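Long-range contacts in probable tagatose 6-phosphate kinase (Sinorhizobium meliloti, PDB 3TXV), which probably acts in carbohydrate metabolism, as a tagatose-6-phosphate kinase or as a GatZ/KbaZ-like subunit of tagatose-1,6-bisphosphate aldolase: residues P230-G235 with D268-D273; I240-A245 with R276-D281; M260-H265 with D281-L286; P290-A295 with A417-Y422. All coordinates share one frame; numbering follows the deposited sequence.

Contact 1: residues P230-G235 with D268-D273; sequences PGVEFG and DYQTPD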
loop_
_atom_site.group_PDB
_atom_site.type_symbol
_atom_site.label_atom_id
_atom_site.label_comp_id
_atom_site.label_asym_id
_atom_site.label_seq_id
_atom_site.Cartn_x
_atom_site.Cartn_y
_atom_site.Cartn_z
ATOM N N PRO A 230 -3.018 -16.187 -0.928
ATOM C CA PRO A 230 -4.178 -16.845 -1.535
ATOM C C PRO A 230 -3.960 -17.250 -3.011
ATOM O O PRO A 230 -4.868 -17.827 -3.630
ATOM C CB PRO A 230 -5.270 -15.773 -1.446
ATOM C CG PRO A 230 -4.525 -14.461 -1.123
ATOM C CD PRO A 230 -3.067 -14.732 -1.113
ATOM N N GLY A 231 -2.769 -16.948 -3.550
ATOM C CA GLY A 231 -2.418 -17.232 -4.938
ATOM C C GLY A 231 -2.802 -16.056 -5.827
ATOM O O GLY A 231 -3.681 -16.168 -6.683
ATOM N N VAL A 232 -2.194 -14.897 -5.574
ATOM C CA VAL A 232 -2.186 -13.791 -6.531
ATOM C C VAL A 232 -0.752 -13.335 -6.591
ATOM O O VAL A 232 -0.166 -13.072 -5.552
ATOM C CB VAL A 232 -3.089 -12.603 -6.109
ATOM C CG1 VAL A 232 -4.566 -12.983 -6.192
ATOM C CG2 VAL A 232 -2.699 -12.055 -4.726
ATOM N N GLU A 233 -0.167 -13.297 -7.790
ATOM C CA GLU A 233 1.140 -12.672 -8.004
ATOM C C GLU A 233 0.922 -11.584 -9.069
ATOM O O GLU A 233 -0.129 -11.560 -9.724
ATOM C CB GLU A 233 2.235 -13.706 -8.424
ATOM C CG GLU A 233 2.492 -14.975 -7.497
ATOM C CD GLU A 233 4.027 -15.321 -7.211
ATOM O OE1 GLU A 233 4.350 -16.055 -6.236
ATOM O OE2 GLU A 233 4.935 -14.830 -7.937
ATOM N N PHE A 234 1.880 -10.669 -9.224
ATOM C CA PHE A 234 2.015 -9.885 -10.481
ATOM C C PHE A 234 3.487 -9.666 -10.836
ATOM O O PHE A 234 4.323 -9.508 -9.951
ATOM C CB PHE A 234 1.248 -8.558 -10.449
ATOM C CG PHE A 234 1.664 -7.647 -9.353
ATOM C CD1 PHE A 234 0.919 -7.573 -8.187
ATOM C CD2 PHE A 234 2.800 -6.853 -9.483
ATOM C CE1 PHE A 234 1.315 -6.735 -7.150
ATOM C CE2 PHE A 234 3.226 -6.009 -8.457
ATOM C CZ PHE A 234 2.498 -5.947 -7.291
ATOM N N GLY A 235 3.812 -9.679 -12.125
ATOM C CA GLY A 235 5.215 -9.517 -12.573
ATOM C C GLY A 235 5.451 -8.141 -13.145
ATOM O O GLY A 235 4.650 -7.250 -12.904
ATOM N N ASP A 268 -3.099 -5.982 -6.097
ATOM C CA ASP A 268 -2.882 -5.001 -7.156
ATOM C C ASP A 268 -3.101 -5.585 -8.523
ATOM O O ASP A 268 -2.704 -6.737 -8.778
ATOM C CB ASP A 268 -1.481 -4.461 -7.068
ATOM C CG ASP A 268 -1.264 -3.653 -5.811
ATOM O OD1 ASP A 268 -1.082 -4.262 -4.722
ATOM O OD2 ASP A 268 -1.282 -2.405 -5.914
ATOM N N TYR A 269 -3.767 -4.800 -9.379
ATOM C CA TYR A 269 -4.027 -5.122 -10.796
ATOM C C TYR A 269 -4.965 -6.280 -10.984
ATOM O O TYR A 269 -5.092 -6.766 -12.097
ATOM C CB TYR A 269 -2.727 -5.398 -11.610
ATOM C CG TYR A 269 -1.619 -4.422 -11.350
ATOM C CD1 TYR A 269 -1.751 -3.092 -11.726
ATOM C CD2 TYR A 269 -0.469 -4.812 -10.697
ATOM C CE1 TYR A 269 -0.775 -2.142 -11.452
ATOM C CE2 TYR A 269 0.540 -3.878 -10.408
ATOM C CZ TYR A 269 0.371 -2.529 -10.801
ATOM O OH TYR A 269 1.339 -1.584 -10.573
ATOM N N GLN A 270 -5.604 -6.766 -9.932
ATOM C CA GLN A 270 -6.501 -7.917 -10.126
ATOM C C GLN A 270 -7.813 -7.441 -10.782
ATOM O O GLN A 270 -8.181 -6.273 -10.620
ATOM C CB GLN A 270 -6.745 -8.676 -8.809
ATOM C CG GLN A 270 -5.554 -9.456 -8.298
ATOM C CD GLN A 270 -5.424 -10.867 -8.900
ATOM O OE1 GLN A 270 -6.403 -11.550 -9.132
ATOM N NE2 GLN A 270 -4.212 -11.293 -9.133
ATOM N N THR A 271 -8.505 -8.324 -11.508
ATOM C CA THR A 271 -9.790 -7.947 -12.146
ATOM C C THR A 271 -10.919 -7.761 -11.130
ATOM O O THR A 271 -11.096 -8.615 -10.256
ATOM C CB THR A 271 -10.303 -8.998 -13.160
ATOM O OG1 THR A 271 -10.656 -10.226 -12.478
ATOM C CG2 THR A 271 -9.283 -9.251 -14.318
ATOM N N PRO A 272 -11.711 -6.673 -11.253
ATOM C CA PRO A 272 -12.855 -6.434 -10.367
ATOM C C PRO A 272 -13.566 -7.710 -9.924
ATOM O O PRO A 272 -14.064 -7.780 -8.792
ATOM C CB PRO A 272 -13.803 -5.588 -11.231
ATOM C CG PRO A 272 -12.928 -4.980 -12.324
ATOM C CD PRO A 272 -11.525 -5.553 -12.188
ATOM N N ASP A 273 -13.612 -8.692 -10.823
ATOM C CA ASP A 273 -14.238 -9.971 -10.572
ATOM C C ASP A 273 -13.456 -10.746 -9.513
ATOM O O ASP A 273 -13.996 -11.067 -8.439
ATOM C CB ASP A 273 -14.300 -10.770 -11.864
ATOM C CG ASP A 273 -15.621 -11.508 -12.021
ATOM O OD1 ASP A 273 -16.652 -10.811 -12.251
ATOM O OD2 ASP A 273 -15.623 -12.772 -11.899
#
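F234 and Y269 meet as a T-shaped pair: the tyrosine brings one edge down on the phenylalanine face, with the ring centroids 5.1 Å apart and the planes at 87°. The approaching edge is the CD2-CE2 side of Y269. Its CE2 hangs over the middle of the F234 ring, and CD2 lies 3.8 Å from F234 CG. F234 reaches this place with CG tucked between its backbone N and carbonyl carbon (chi1 59°), which stands the ring up toward the 268-273 segment. D268 adds an aliphatic touch on the CD1-CE1 side of the same ring, coming in obliquely, its CB 3.6 Å from F234 CE1. Farther along, Q270 lays its amide against V232, with NE2 3.4 Å and CD 3.5 Å from V232 CG1. The bend in the glutamine chain at chi2 (-85°) turns the amide back toward the valine. This is packing alone, because no hydrogen bond joins the two segments.

The polar ends that fix these groups are held by a second shell. The Q270 amide bonds through NE2 to I240 O and through OE1 to Y242 N, the Y269 hydroxyl bonds to Y353 O, and D268 OD2 takes the backbone N of G289 and of G291. Beyond Q270, T271 is the N-cap of helix 272-280, its OG1 bonded to A274 N. The contact thus sets the small antiparallel pair of strands 233-234 and 239-240 against the loop leading from strand 261-264 into helix 272-280, with Y269 also leaning on P290 of helix 290-310.

Contact 2: residues I240-A245 with R276-D281; sequences IAYDRA and RELVAD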
loop_
_atom_site.group_PDB
_atom_site.type_symbol
_atom_site.label_atom_id
_atom_site.label_comp_id
_atom_site.label_asym_id
_atom_site.label_seq_id
_atom_site.Cartn_x
_atom_site.Cartn_y
_atom_site.Cartn_z
ATOM N N ILE A 240 -1.189 -12.729 -12.452
ATOM C CA ILE A 240 -1.788 -14.052 -12.208
ATOM C C ILE A 240 -3.075 -13.801 -11.452
ATOM O O ILE A 240 -3.060 -13.200 -10.388
ATOM C CB ILE A 240 -0.896 -14.951 -11.327
ATOM C CG1 ILE A 240 0.522 -15.155 -11.893
ATOM C CG2 ILE A 240 -1.625 -16.249 -10.949
ATOM C CD1 ILE A 240 0.616 -15.594 -13.308
ATOM N N ALA A 241 -4.190 -14.242 -12.009
ATOM C CA ALA A 241 -5.497 -14.068 -11.379
ATOM C C ALA A 241 -5.772 -15.080 -10.249
ATOM O O ALA A 241 -5.304 -16.222 -10.290
ATOM C CB ALA A 241 -6.586 -14.159 -12.438
ATOM N N TYR A 242 -6.553 -14.645 -9.265
ATOM C CA TYR A 242 -7.031 -15.470 -8.152
ATOM C C TYR A 242 -7.845 -16.673 -8.598
ATOM O O TYR A 242 -8.932 -16.528 -9.144
ATOM C CB TYR A 242 -7.882 -14.598 -7.208
ATOM C CG TYR A 242 -8.610 -15.309 -6.074
ATOM C CD1 TYR A 242 -7.970 -16.275 -5.290
ATOM C CD2 TYR A 242 -9.935 -14.977 -5.769
ATOM C CE1 TYR A 242 -8.639 -16.916 -4.254
ATOM C CE2 TYR A 242 -10.623 -15.615 -4.721
ATOM C CZ TYR A 242 -9.963 -16.579 -3.971
ATOM O OH TYR A 242 -10.619 -17.204 -2.946
ATOM N N ASP A 243 -7.310 -17.863 -8.355
ATOM C CA ASP A 243 -8.015 -19.087 -8.662
ATOM C C ASP A 243 -8.785 -19.554 -7.436
ATOM O O ASP A 243 -8.206 -19.966 -6.430
ATOM C CB ASP A 243 -7.051 -20.161 -9.163
ATOM C CG ASP A 243 -7.749 -21.204 -10.012
ATOM O OD1 ASP A 243 -8.768 -21.770 -9.559
ATOM O OD2 ASP A 243 -7.299 -21.436 -11.148
ATOM N N ARG A 244 -10.107 -19.459 -7.541
ATOM C CA ARG A 244 -11.034 -19.775 -6.455
ATOM C C ARG A 244 -10.905 -21.250 -6.047
ATOM O O ARG A 244 -10.960 -21.592 -4.858
ATOM C CB ARG A 244 -12.459 -19.421 -6.881
ATOM C CG ARG A 244 -13.459 -19.345 -5.747
ATOM C CD ARG A 244 -14.613 -18.379 -6.078
ATOM N NE ARG A 244 -15.944 -18.958 -5.868
ATOM C CZ ARG A 244 -16.314 -19.717 -4.826
ATOM N NH1 ARG A 244 -15.465 -19.983 -3.830
ATOM N NH2 ARG A 244 -17.560 -20.201 -4.754
ATOM N N ALA A 245 -10.695 -22.109 -7.040
ATOM C CA ALA A 245 -10.400 -23.515 -6.792
ATOM C C ALA A 245 -9.136 -23.698 -5.954
ATOM O O ALA A 245 -9.200 -24.281 -4.877
ATOM C CB ALA A 245 -10.303 -24.302 -8.110
ATOM N N ARG A 276 -13.811 -9.480 -6.149
ATOM C CA ARG A 276 -15.096 -9.731 -5.464
ATOM C C ARG A 276 -15.059 -11.127 -4.853
ATOM O O ARG A 276 -15.475 -11.341 -3.702
ATOM C CB ARG A 276 -16.298 -9.568 -6.420
ATOM N N GLU A 277 -14.524 -12.063 -5.621
ATOM C CA GLU A 277 -14.358 -13.411 -5.142
ATOM C C GLU A 277 -13.407 -13.443 -3.936
ATOM O O GLU A 277 -13.658 -14.161 -2.951
ATOM C CB GLU A 277 -13.891 -14.337 -6.274
ATOM C CG GLU A 277 -14.933 -14.541 -7.393
ATOM C CD GLU A 277 -14.558 -15.633 -8.413
ATOM O OE1 GLU A 277 -13.423 -16.164 -8.386
ATOM O OE2 GLU A 277 -15.412 -15.978 -9.259
ATOM N N LEU A 278 -12.339 -12.650 -3.973
ATOM C CA LEU A 278 -11.415 -12.688 -2.848
ATOM C C LEU A 278 -12.141 -12.374 -1.543
ATOM O O LEU A 278 -11.913 -13.038 -0.532
ATOM C CB LEU A 278 -10.225 -11.764 -3.054
ATOM C CG LEU A 278 -8.980 -12.349 -3.737
ATOM C CD1 LEU A 278 -8.048 -11.242 -4.195
ATOM C CD2 LEU A 278 -8.190 -13.330 -2.875
ATOM N N VAL A 279 -13.039 -11.388 -1.586
ATOM C CA VAL A 279 -13.741 -10.920 -0.398
ATOM C C VAL A 279 -14.714 -11.969 0.084
ATOM O O VAL A 279 -14.605 -12.426 1.220
ATOM C CB VAL A 279 -14.488 -9.620 -0.637
ATOM C CG1 VAL A 279 -15.397 -9.322 0.550
ATOM C CG2 VAL A 279 -13.499 -8.496 -0.847
ATOM N N ALA A 280 -15.664 -12.342 -0.772
ATOM C CA ALA A 280 -16.522 -13.496 -0.532
ATOM C C ALA A 280 -15.782 -14.657 0.184
ATOM O O ALA A 280 -16.226 -15.122 1.253
ATOM C CB ALA A 280 -17.096 -13.967 -1.853
ATOM N N ASP A 281 -14.652 -15.107 -0.378
ATOM C CA ASP A 281 -13.906 -16.238 0.224
ATOM C C ASP A 281 -13.103 -15.885 1.479
ATOM O O ASP A 281 -12.312 -16.692 1.974
ATOM C CB ASP A 281 -13.018 -16.914 -0.809
ATOM C CG ASP A 281 -13.769 -17.263 -2.040
ATOM O OD1 ASP A 281 -15.016 -17.370 -1.953
ATOM O OD2 ASP A 281 -13.131 -17.415 -3.099
#
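Y242 OH donates a hydrogen bond to D281 OD2, 2.5 Å away, on the anti lone pair of that oxygen, the one turned from OD1. The carboxylate plane is inclined 58° to the tyrosine ring. The other oxygen, D281 OD1, faces R244 NH1 at 3.2 Å, but it sits well out of the guanidinium plane and no N-H points at it, so this salt bridge rests on charge alone. One carboxylate thus serves two residues of the 240-245 loop, and R244 is likely to favour its negative charge. D281 is where helix 272-280 gives way, the first residue to leave helical angles, before the chain turns into strand 283-288 of the barrel. Below the hydroxyl, the Y242 ring is seated on this last turn of the helix. L278 CD2 makes a CH-pi contact over the ring centre, 3.5 Å from the centroid and almost exactly on the normal, while E277 CB meets the ring's CE2 edge at 3.8 Å. The ring swings over to the helix because its CG lies opposite the backbone N (chi1 173°). The extended E277 side chain crosses R244 at about a right angle, its OE1 3.4 Å from the aliphatic R244 CD, and the guanidinium and carboxylate planes stand 80° apart. R244 NE and E277 OE1 attract only at a distance, 4.5 Å apart. On the ring face opposite L278, R244 CA lies 4.2 Å above the Y242 plane, offset toward the rim.

Contact 3: residues M260-H265 with D281-L286; sequences MVFEAH and DGFAIL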
loop_
_atom_site.group_PDB
_atom_site.type_symbol
_atom_site.label_atom_id
_atom_site.label_comp_id
_atom_site.label_asym_id
_atom_site.label_seq_id
_atom_site.Cartn_x
_atom_site.Cartn_y
_atom_site.Cartn_z
HETATM N N MSE A 260 -11.854 -13.774 12.931
HETATM C CA MSE A 260 -10.638 -13.616 12.160
HETATM C C MSE A 260 -10.928 -13.711 10.696
HETATM O O MSE A 260 -11.631 -14.614 10.259
HETATM C CB MSE A 260 -9.633 -14.696 12.535
HETATM C CG MSE A 260 -8.762 -14.294 13.694
HETATM SE SE MSE A 260 -7.199 -15.422 13.830
HETATM C CE MSE A 260 -6.399 -15.047 12.074
ATOM N N VAL A 261 -10.370 -12.783 9.931
ATOM C CA VAL A 261 -10.429 -12.860 8.472
ATOM C C VAL A 261 -9.011 -12.996 7.938
ATOM O O VAL A 261 -8.057 -12.864 8.697
ATOM C CB VAL A 261 -11.081 -11.597 7.893
ATOM C CG1 VAL A 261 -12.463 -11.388 8.501
ATOM C CG2 VAL A 261 -10.218 -10.391 8.173
ATOM N N PHE A 262 -8.864 -13.235 6.636
ATOM C CA PHE A 262 -7.546 -13.093 5.990
ATOM C C PHE A 262 -7.239 -11.705 5.405
ATOM O O PHE A 262 -8.057 -11.134 4.697
ATOM C CB PHE A 262 -7.354 -14.139 4.914
ATOM C CG PHE A 262 -7.279 -15.526 5.443
ATOM C CD1 PHE A 262 -6.644 -15.785 6.652
ATOM C CD2 PHE A 262 -7.820 -16.590 4.720
ATOM C CE1 PHE A 262 -6.563 -17.089 7.144
ATOM C CE2 PHE A 262 -7.754 -17.878 5.195
ATOM C CZ PHE A 262 -7.125 -18.132 6.406
ATOM N N GLU A 263 -6.061 -11.176 5.721
ATOM C CA GLU A 263 -5.469 -10.092 4.960
ATOM C C GLU A 263 -4.720 -10.659 3.781
ATOM O O GLU A 263 -3.930 -11.630 3.911
ATOM C CB GLU A 263 -4.485 -9.326 5.810
ATOM C CG GLU A 263 -3.870 -8.149 5.110
ATOM C CD GLU A 263 -3.377 -7.072 6.071
ATOM O OE1 GLU A 263 -4.171 -6.592 6.925
ATOM O OE2 GLU A 263 -2.185 -6.691 5.951
ATOM N N ALA A 264 -4.970 -10.066 2.618
ATOM C CA ALA A 264 -4.230 -10.449 1.412
ATOM C C ALA A 264 -3.413 -9.288 0.832
ATOM O O ALA A 264 -3.916 -8.171 0.661
ATOM C CB ALA A 264 -5.153 -11.075 0.380
ATOM N N HIS A 265 -2.137 -9.555 0.571
ATOM C CA HIS A 265 -1.262 -8.546 -0.026
ATOM C C HIS A 265 -1.146 -8.815 -1.519
ATOM O O HIS A 265 -1.313 -9.943 -1.957
ATOM C CB HIS A 265 0.133 -8.569 0.619
ATOM C CG HIS A 265 0.165 -8.109 2.051
ATOM N ND1 HIS A 265 1.334 -7.708 2.675
ATOM C CD2 HIS A 265 -0.821 -7.973 2.974
ATOM C CE1 HIS A 265 1.061 -7.355 3.921
ATOM N NE2 HIS A 265 -0.236 -7.513 4.131
ATOM N N ASP A 281 -14.652 -15.107 -0.378
ATOM C CA ASP A 281 -13.906 -16.238 0.224
ATOM C C ASP A 281 -13.103 -15.885 1.479
ATOM O O ASP A 281 -12.312 -16.692 1.974
ATOM C CB ASP A 281 -13.018 -16.914 -0.809
ATOM C CG ASP A 281 -13.769 -17.263 -2.040
ATOM O OD1 ASP A 281 -15.016 -17.370 -1.953
ATOM O OD2 ASP A 281 -13.131 -17.415 -3.099
ATOM N N GLY A 282 -13.304 -14.676 1.977
ATOM C CA GLY A 282 -12.749 -14.282 3.258
ATOM C C GLY A 282 -11.343 -13.702 3.293
ATOM O O GLY A 282 -10.777 -13.479 4.392
ATOM N N PHE A 283 -10.761 -13.466 2.118
ATOM C CA PHE A 283 -9.579 -12.633 2.065
ATOM C C PHE A 283 -10.197 -11.265 2.093
ATOM O O PHE A 283 -10.454 -10.668 1.060
ATOM C CB PHE A 283 -8.783 -12.942 0.810
ATOM C CG PHE A 283 -8.576 -14.401 0.614
ATOM C CD1 PHE A 283 -7.534 -15.059 1.271
ATOM C CD2 PHE A 283 -9.465 -15.148 -0.156
ATOM C CE1 PHE A 283 -7.364 -16.442 1.133
ATOM C CE2 PHE A 283 -9.293 -16.527 -0.314
ATOM C CZ PHE A 283 -8.246 -17.171 0.327
ATOM N N ALA A 284 -10.503 -10.805 3.297
ATOM C CA ALA A 284 -11.436 -9.703 3.476
ATOM C C ALA A 284 -10.750 -8.371 3.599
ATOM O O ALA A 284 -11.397 -7.329 3.500
ATOM C CB ALA A 284 -12.320 -9.941 4.682
ATOM N N ILE A 285 -9.452 -8.396 3.857
ATOM C CA ILE A 285 -8.665 -7.178 3.853
ATOM C C ILE A 285 -7.746 -7.295 2.670
ATOM O O ILE A 285 -6.989 -8.275 2.552
ATOM C CB ILE A 285 -7.836 -7.004 5.106
ATOM C CG1 ILE A 285 -8.749 -6.751 6.314
ATOM C CG2 ILE A 285 -6.861 -5.892 4.891
ATOM C CD1 ILE A 285 -8.166 -7.198 7.583
ATOM N N LEU A 286 -7.847 -6.290 1.802
ATOM C CA LEU A 286 -7.228 -6.249 0.497
ATOM C C LEU A 286 -6.237 -5.124 0.473
ATOM O O LEU A 286 -6.623 -3.965 0.442
ATOM C CB LEU A 286 -8.303 -5.966 -0.550
ATOM C CG LEU A 286 -9.364 -7.049 -0.672
ATOM C CD1 LEU A 286 -10.635 -6.458 -1.217
ATOM C CD2 LEU A 286 -8.840 -8.199 -1.557
#
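Strands 261-264 and 283-288 are the last two of the parallel barrel, joined by the beta-alpha-beta crossover through helix 272-280. F262 N donates to G282 O at 3.0 Å, almost in line with the carbonyl. F262 O then accepts a nearly straight bond (175°) from I285 N, 3.2 Å away, and a weak, bent one from A284 N. A264 N closes the register on I285 O at 2.7 Å. G282, at positive phi, is the C-prime residue of the Schellman motif ending the helix, from which the chain enters the strand.

F262, A264, F283 and L286 share the face toward the helices. The F262 and F283 rings run side by side with planes 30° apart but slid past each other, touching at F262 CD2 and F283 CE1 (3.6 Å). On the other face E263 lies beside I285, its OE1 3.4 Å from I285 CG2. The extended glutamate, with CG opposite the backbone N (chi1 -178°), carries its buried carboxylate to K127 at OE1 and K287 at OE2. OE2 also takes H265 NE2 on its anti lone pair at 2.8 Å, in the imidazole plane. With an alanine here, both lysines would probably lose a counter-charge inside the barrel, and the H265 ring would be left freer to turn. Apolar strand faces under the helices, with charged groups gathered inside, are a feature of the TIM barrel.

Contact 4: residues P290-A295 with A417-Y422; sequences PGLTFA and AVLQDY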
loop_
_atom_site.group_PDB
_atom_site.type_symbol
_atom_site.label_atom_id
_atom_site.label_comp_id
_atom_site.label_asym_id
_atom_site.label_seq_id
_atom_site.Cartn_x
_atom_site.Cartn_y
_atom_site.Cartn_z
ATOM N N PRO A 290 0.515 -0.330 -5.202
ATOM C CA PRO A 290 1.185 -0.108 -6.458
ATOM C C PRO A 290 0.226 0.117 -7.573
ATOM O O PRO A 290 0.418 0.924 -8.422
ATOM C CB PRO A 290 1.929 -1.394 -6.630
ATOM C CG PRO A 290 2.288 -1.763 -5.282
ATOM C CD PRO A 290 1.357 -1.137 -4.334
ATOM N N GLY A 291 -0.862 -0.584 -7.542
ATOM C CA GLY A 291 -1.861 -0.353 -8.529
ATOM C C GLY A 291 -2.352 1.063 -8.470
ATOM O O GLY A 291 -2.937 1.499 -9.387
ATOM N N LEU A 292 -2.163 1.777 -7.385
ATOM C CA LEU A 292 -2.864 3.010 -7.235
ATOM C C LEU A 292 -2.009 4.105 -7.734
ATOM O O LEU A 292 -2.483 5.047 -8.257
ATOM C CB LEU A 292 -3.148 3.258 -5.776
ATOM C CG LEU A 292 -4.208 2.380 -5.191
ATOM C CD1 LEU A 292 -4.187 2.459 -3.765
ATOM C CD2 LEU A 292 -5.463 2.837 -5.674
ATOM N N THR A 293 -0.722 3.976 -7.538
ATOM C CA THR A 293 0.253 4.941 -8.058
ATOM C C THR A 293 0.661 4.603 -9.484
ATOM O O THR A 293 1.135 5.464 -10.240
ATOM C CB THR A 293 1.508 4.942 -7.226
ATOM O OG1 THR A 293 1.866 3.576 -6.908
ATOM C CG2 THR A 293 1.310 5.767 -5.957
ATOM N N PHE A 294 0.511 3.333 -9.845
ATOM C CA PHE A 294 0.649 2.953 -11.225
ATOM C C PHE A 294 -0.349 3.786 -12.077
ATOM O O PHE A 294 0.068 4.477 -12.998
ATOM C CB PHE A 294 0.445 1.441 -11.370
ATOM C CG PHE A 294 0.485 0.955 -12.782
ATOM C CD1 PHE A 294 -0.642 1.052 -13.593
ATOM C CD2 PHE A 294 1.659 0.424 -13.308
ATOM C CE1 PHE A 294 -0.605 0.617 -14.940
ATOM C CE2 PHE A 294 1.713 -0.020 -14.610
ATOM C CZ PHE A 294 0.577 0.063 -15.441
ATOM N N ALA A 295 -1.642 3.749 -11.754
ATOM C CA ALA A 295 -2.642 4.552 -12.466
ATOM C C ALA A 295 -2.355 6.084 -12.423
ATOM O O ALA A 295 -2.482 6.804 -13.454
ATOM C CB ALA A 295 -3.991 4.258 -11.930
ATOM N N ALA A 417 -10.703 5.190 -10.516
ATOM C CA ALA A 417 -11.075 4.016 -11.309
ATOM C C ALA A 417 -10.575 2.680 -10.704
ATOM O O ALA A 417 -11.287 1.677 -10.725
ATOM C CB ALA A 417 -10.654 4.179 -12.764
ATOM N N VAL A 418 -9.367 2.680 -10.147
ATOM C CA VAL A 418 -8.832 1.514 -9.439
ATOM C C VAL A 418 -9.637 1.330 -8.164
ATOM O O VAL A 418 -10.227 0.275 -7.945
ATOM C CB VAL A 418 -7.342 1.698 -9.098
ATOM C CG1 VAL A 418 -6.735 0.408 -8.570
ATOM C CG2 VAL A 418 -6.552 2.239 -10.314
ATOM N N LEU A 419 -9.701 2.389 -7.363
ATOM C CA LEU A 419 -10.458 2.405 -6.105
ATOM C C LEU A 419 -11.906 1.952 -6.171
ATOM O O LEU A 419 -12.355 1.264 -5.278
ATOM C CB LEU A 419 -10.443 3.790 -5.481
ATOM C CG LEU A 419 -9.152 4.250 -4.832
ATOM C CD1 LEU A 419 -9.474 5.467 -4.008
ATOM C CD2 LEU A 419 -8.531 3.148 -3.986
ATOM N N GLN A 420 -12.635 2.371 -7.199
ATOM C CA GLN A 420 -14.010 1.910 -7.415
ATOM C C GLN A 420 -14.089 0.395 -7.284
ATOM O O GLN A 420 -15.011 -0.108 -6.636
ATOM C CB GLN A 420 -14.560 2.304 -8.799
ATOM C CG GLN A 420 -15.622 3.417 -8.825
ATOM C CD GLN A 420 -16.242 3.636 -10.239
ATOM O OE1 GLN A 420 -16.424 4.784 -10.712
ATOM N NE2 GLN A 420 -16.563 2.524 -10.910
ATOM N N ASP A 421 -13.140 -0.337 -7.872
ATOM C CA ASP A 421 -13.273 -1.794 -7.888
ATOM C C ASP A 421 -13.088 -2.399 -6.503
ATOM O O ASP A 421 -13.666 -3.432 -6.200
ATOM C CB ASP A 421 -12.322 -2.455 -8.899
ATOM C CG ASP A 421 -12.570 -2.001 -10.345
ATOM O OD1 ASP A 421 -13.746 -1.822 -10.749
ATOM O OD2 ASP A 421 -11.560 -1.831 -11.077
ATOM N N TYR A 422 -12.292 -1.751 -5.661
ATOM C CA TYR A 422 -12.041 -2.271 -4.330
ATOM C C TYR A 422 -13.261 -2.085 -3.452
ATOM O O TYR A 422 -13.665 -3.011 -2.748
ATOM C CB TYR A 422 -10.763 -1.691 -3.717
ATOM C CG TYR A 422 -9.533 -2.332 -4.326
ATOM C CD1 TYR A 422 -8.957 -1.816 -5.484
ATOM C CD2 TYR A 422 -8.968 -3.479 -3.773
ATOM C CE1 TYR A 422 -7.845 -2.404 -6.064
ATOM C CE2 TYR A 422 -7.844 -4.087 -4.362
ATOM C CZ TYR A 422 -7.291 -3.536 -5.507
ATOM O OH TYR A 422 -6.189 -4.107 -6.108
#
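V418 presents both its methyls to helix 290-310, and all the side-chain meetings here are apolar. V418 CG2 abuts A295 CB at 3.6 Å, one turn beyond G291, while V418 CG1 reaches L292 CD2 at 4.0 Å. With CG1 opposite the backbone N (chi1 -171°), the valine forks toward the other helix, one branch to each partner. L292 also spreads to L419: the two side chains cross at about a right angle and join through their CD2 methyls, 3.5 Å apart.

The other kind of contact is a methyl against backbone. V418 CG2 lies 3.8 Å from G291 O, where the glycine leaves the helix surface low. Replacing V418 with an alanine would remove both methyl branches, so A295 CB would probably lose its partner in the 417-422 segment and a gap would open beside L292, which would keep L419.

The helix segments run roughly antiparallel, at 151°, with their axes 9.9 Å apart. Helix 31-43 covers the leucines, which touch V33 and A37, and I26 of the first barrel strand lies beneath them. With no hydrogen bond or charge pair between the segments, the helices are held together here by shape and the burial of hydrocarbon.

Overall arrangement
Contacts 3 and 4 are buried, whereas contacts 1 and 2 are only partly so. Contact 3 is barrel wall, bonded by backbone and carrying charges on its inner face. Contact 4 packs two helices outside the barrel almost wholly by hydrocarbon. Contacts 1 and 2 pin successive parts of one loop region, 230-235 and 240-245, to the start and end of the crossover that contact 3 spans; the first mainly by ring and amide packing, the second by a carboxylate together with a tyrosine ring seated on the helix. Q270 bridges contacts 1 and 2, and D281 belongs to both 2 and 3. D268 ties contact 1 to the start of helix 290-310 in contact 4.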